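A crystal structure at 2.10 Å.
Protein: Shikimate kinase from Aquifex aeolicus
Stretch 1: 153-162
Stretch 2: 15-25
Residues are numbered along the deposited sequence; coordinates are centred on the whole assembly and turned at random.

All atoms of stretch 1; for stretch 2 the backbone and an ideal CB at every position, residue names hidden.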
# COMPACT_ATOMS: atom_id res chain seq x y z
N VAL A 153 12.47 -3.83 8.36
CA VAL A 153 12.09 -3.17 7.12
C VAL A 153 12.22 -1.66 7.30
O VAL A 153 12.60 -0.95 6.37
CB VAL A 153 10.64 -3.53 6.72
CG1 VAL A 153 10.24 -2.78 5.46
CG2 VAL A 153 10.53 -5.04 6.53
N VAL A 154 11.89 -1.17 8.49
CA VAL A 154 11.99 0.27 8.78
C VAL A 154 13.45 0.72 8.66
O VAL A 154 13.73 1.76 8.07
CB VAL A 154 11.46 0.61 10.21
CG1 VAL A 154 11.80 2.04 10.58
CG2 VAL A 154 9.95 0.42 10.25
N LYS A 155 14.37 -0.06 9.23
CA LYS A 155 15.79 0.27 9.15
C LYS A 155 16.21 0.32 7.69
O LYS A 155 17.03 1.15 7.29
CB LYS A 155 16.64 -0.76 9.89
CG LYS A 155 16.49 -0.73 11.39
CD LYS A 155 17.31 -1.84 12.03
CE LYS A 155 17.16 -1.85 13.54
NZ LYS A 155 17.89 -3.00 14.13
N GLU A 156 15.66 -0.59 6.89
CA GLU A 156 15.96 -0.65 5.47
C GLU A 156 15.51 0.64 4.80
O GLU A 156 16.26 1.27 4.05
CB GLU A 156 15.22 -1.83 4.82
CG GLU A 156 15.82 -3.21 5.08
CD GLU A 156 14.93 -4.34 4.58
OE1 GLU A 156 14.52 -4.31 3.40
OE2 GLU A 156 14.64 -5.27 5.36
N ILE A 157 14.28 1.05 5.09
CA ILE A 157 13.75 2.26 4.49
C ILE A 157 14.52 3.50 4.93
O ILE A 157 14.90 4.33 4.10
CB ILE A 157 12.25 2.43 4.83
CG1 ILE A 157 11.46 1.28 4.21
CG2 ILE A 157 11.74 3.77 4.29
CD1 ILE A 157 10.04 1.20 4.70
N LEU A 158 14.75 3.63 6.24
CA LEU A 158 15.50 4.78 6.75
C LEU A 158 16.84 4.87 6.03
O LEU A 158 17.19 5.92 5.49
CB LEU A 158 15.70 4.64 8.26
CG LEU A 158 14.40 4.78 9.06
CD1 LEU A 158 14.65 4.51 10.53
CD2 LEU A 158 13.85 6.19 8.86
N LEU A 159 17.60 3.78 6.01
CA LEU A 159 18.90 3.78 5.35
C LEU A 159 18.79 4.20 3.89
O LEU A 159 19.67 4.89 3.37
CB LEU A 159 19.57 2.40 5.45
CG LEU A 159 20.16 2.09 6.83
CD1 LEU A 159 20.75 0.68 6.85
CD2 LEU A 159 21.24 3.11 7.16
N SER A 160 17.71 3.80 3.22
CA SER A 160 17.52 4.17 1.83
C SER A 160 17.18 5.64 1.74
O SER A 160 17.69 6.35 0.89
CB SER A 160 16.41 3.33 1.19
OG SER A 160 16.74 1.96 1.19
N LEU A 161 16.31 6.12 2.63
CA LEU A 161 15.93 7.53 2.61
C LEU A 161 17.12 8.43 2.93
O LEU A 161 17.27 9.50 2.33
CB LEU A 161 14.79 7.81 3.60
CG LEU A 161 13.41 7.24 3.24
CD1 LEU A 161 12.39 7.67 4.30
CD2 LEU A 161 12.98 7.74 1.88
N GLU A 162 17.96 8.00 3.86
CA GLU A 162 19.14 8.78 4.24
C GLU A 162 20.06 9.07 3.05
O GLU A 162 20.37 10.23 2.77
CB GLU A 162 19.91 8.05 5.35
CG GLU A 162 19.17 8.05 6.70
CD GLU A 162 19.86 7.24 7.79
OE1 GLU A 162 21.08 7.42 8.00
OE2 GLU A 162 19.18 6.42 8.45
N UNK A 15 1.70 -1.51 9.38
CA UNK A 15 2.58 -1.59 10.54
C UNK A 15 3.90 -0.85 10.33
O UNK A 15 4.33 -0.05 11.17
CB UNK A 15 2.86 -3.06 10.88
N UNK A 16 4.56 -1.11 9.21
CA UNK A 16 5.81 -0.44 8.89
C UNK A 16 5.58 1.07 8.79
O UNK A 16 6.41 1.87 9.21
CB UNK A 16 6.40 -0.99 7.59
N UNK A 17 4.43 1.45 8.23
CA UNK A 17 4.10 2.86 8.09
C UNK A 17 4.04 3.59 9.43
O UNK A 17 4.57 4.69 9.56
CB UNK A 17 2.76 3.01 7.36
N UNK A 18 3.39 2.98 10.41
CA UNK A 18 3.30 3.57 11.74
C UNK A 18 4.68 3.72 12.37
O UNK A 18 5.02 4.79 12.88
CB UNK A 18 2.40 2.72 12.64
N UNK A 19 5.46 2.64 12.36
CA UNK A 19 6.81 2.65 12.92
C UNK A 19 7.64 3.72 12.22
O UNK A 19 8.37 4.49 12.85
CB UNK A 19 7.47 1.28 12.78
N UNK A 20 7.52 3.77 10.90
CA UNK A 20 8.26 4.75 10.12
C UNK A 20 7.87 6.17 10.51
O UNK A 20 8.74 7.00 10.78
CB UNK A 20 8.02 4.53 8.62
N UNK A 21 6.57 6.45 10.55
CA UNK A 21 6.12 7.80 10.87
C UNK A 21 6.57 8.22 12.27
O UNK A 21 6.80 9.40 12.54
CB UNK A 21 4.60 7.89 10.76
N UNK A 22 6.69 7.24 13.15
CA UNK A 22 7.12 7.51 14.51
C UNK A 22 8.60 7.85 14.61
O UNK A 22 8.99 8.68 15.43
CB UNK A 22 6.81 6.30 15.40
N UNK A 23 9.42 7.23 13.76
CA UNK A 23 10.86 7.49 13.77
C UNK A 23 11.20 8.78 13.03
O UNK A 23 12.30 9.31 13.18
CB UNK A 23 11.61 6.32 13.14
N UNK A 24 10.27 9.27 12.21
CA UNK A 24 10.50 10.50 11.44
C UNK A 24 9.69 11.66 12.01
O UNK A 24 9.77 12.77 11.51
CB UNK A 24 10.14 10.29 9.97
N UNK A 25 8.89 11.38 13.04
CA UNK A 25 8.06 12.41 13.66
C UNK A 25 7.06 13.05 12.70
O UNK A 25 6.91 14.26 12.69
CB UNK A 25 8.96 13.50 14.25

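Two helices cross here at 51°, their axes 9.8 Å apart at closest approach, and stretch 1 offers an apolar stripe built from Val153, Val154, Ile157, Leu158 and Leu161. Nothing on that stripe asks for a polar partner, so the rule for facing positions is shape.

Position 15 lies in helical backbone with nothing of stretch 1 within 5.5 Å of its ideal CB, so this contact leaves it free. It is Thr15, chi1 t, and it makes no contact across.

Position 16 points toward stretch 1. Its ideal CB lies 4.7 Å from both Val154 CG2 and Val153 CG1 and 5.1 Å from Ile157 CD1, a three-sided apolar nest that could take valine, isoleucine or perhaps leucine. The residue is Val16. Its CG1 comes 3.7 Å from Ile157 CD1, 4.1 Å from Val154 CG2 and 4.2 Å from Val153 CG1, and its CG2 lies 4.0 Å from Val153 CB.

Position 17 directs its ideal CB away, and its phi/psi of -60/-45 is ordinary helix, which demands no special residue. Gly17 stands here; the contact with stretch 1 does not explain the choice. Position 18 is likewise out of reach and open to many residues. Ser18 is deposited.

At position 19 the ideal CB is already 3.6 Å from Val154 CG2, so contact begins at the first side-chain atom. Alanine would satisfy that touch, and a longer apolar chain would suit if it ran alongside the valine. Leu19, chi1 m and chi2 t, does so: its CB packs 3.6 Å from Val154 CG2, its CD1 lies 4.0 Å from the same methyl, and its CD2 stands clear.

Position 20 holds the closest backbone approach, its CA 6.0 Å from Val154 CA. The CA-to-CB bond points sideways, with the ideal CB 4.8 Å from Val154 CG2, so a branched apolar chain that bends back, such as leucine or isoleucine, is favoured, and methionine is conceivable. Leu20 takes chi1 t, chi2 p and brings its end nearer: CD1 lies 3.9 Å from Leu158 CD2, and CD2 lies 4.0 Å from Ile157 CG2.

Positions 21 and 22 are beyond reach of stretch 1 and could be polar. Ser21 OG donates to Ser18 O at 3.1 Å. Arg22 folds back along its own helix, NH2 donating to Ser18 OG at 3.1 Å.

Position 23 points toward stretch 1, with Leu158 CD1 4.4 Å from the ideal CB. Alanine, serine or another small residue would fit. Ser23, chi1 p, turns its OG to its own helix, donating to Leu20 O at 2.8 Å; its donor is satisfied within its own helix, and the same OG lies 3.8 Å from Leu158 CD2.

Position 24 points toward stretch 1 from too far for its CB to touch, so a long apolar chain is wanted, leucine or methionine. Leu24 spans the gap, CD2 3.8 Å from Leu158 CD2 and CD1 4.3 Å from Leu161 CD1.

Position 25 leaves helical angles with positive phi, 60/44, where glycine or asparagine is typical. It is Asn25, clear of stretch 1.

Stretch 2 15-25: TVGSLLSRSLN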
# COMPACT_ATOMS: atom_id res chain seq x y z
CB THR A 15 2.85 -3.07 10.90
OG1 THR A 15 3.90 -3.14 11.87
CG2 THR A 15 3.24 -3.85 9.67
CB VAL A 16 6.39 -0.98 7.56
CG1 VAL A 16 7.49 -0.05 7.05
CG2 VAL A 16 6.93 -2.40 7.78
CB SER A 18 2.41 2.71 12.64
OG SER A 18 2.41 3.21 13.98
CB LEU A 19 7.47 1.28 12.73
CG LEU A 19 7.01 0.08 13.57
CD1 LEU A 19 7.66 -1.19 13.06
CD2 LEU A 19 7.37 0.28 15.04
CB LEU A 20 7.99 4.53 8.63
CG LEU A 20 8.81 5.34 7.63
CD1 LEU A 20 10.30 5.08 7.83
CD2 LEU A 20 8.40 4.96 6.22
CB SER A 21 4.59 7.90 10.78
OG SER A 21 3.97 7.54 11.99
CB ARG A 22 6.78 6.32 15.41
CG ARG A 22 5.32 6.36 15.85
CD ARG A 22 5.02 5.29 16.87
NE ARG A 22 4.51 4.06 16.26
CZ ARG A 22 4.42 2.90 16.90
NH1 ARG A 22 4.82 2.82 18.17
NH2 ARG A 22 3.90 1.84 16.28
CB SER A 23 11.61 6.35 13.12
OG SER A 23 11.33 6.32 11.73
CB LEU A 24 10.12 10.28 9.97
CG LEU A 24 10.92 9.22 9.20
CD1 LEU A 24 10.31 9.01 7.81
CD2 LEU A 24 12.39 9.65 9.09
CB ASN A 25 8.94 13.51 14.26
CG ASN A 25 8.65 13.72 15.73
OD1 ASN A 25 7.54 14.10 16.11
ND2 ASN A 25 9.65 13.46 16.56
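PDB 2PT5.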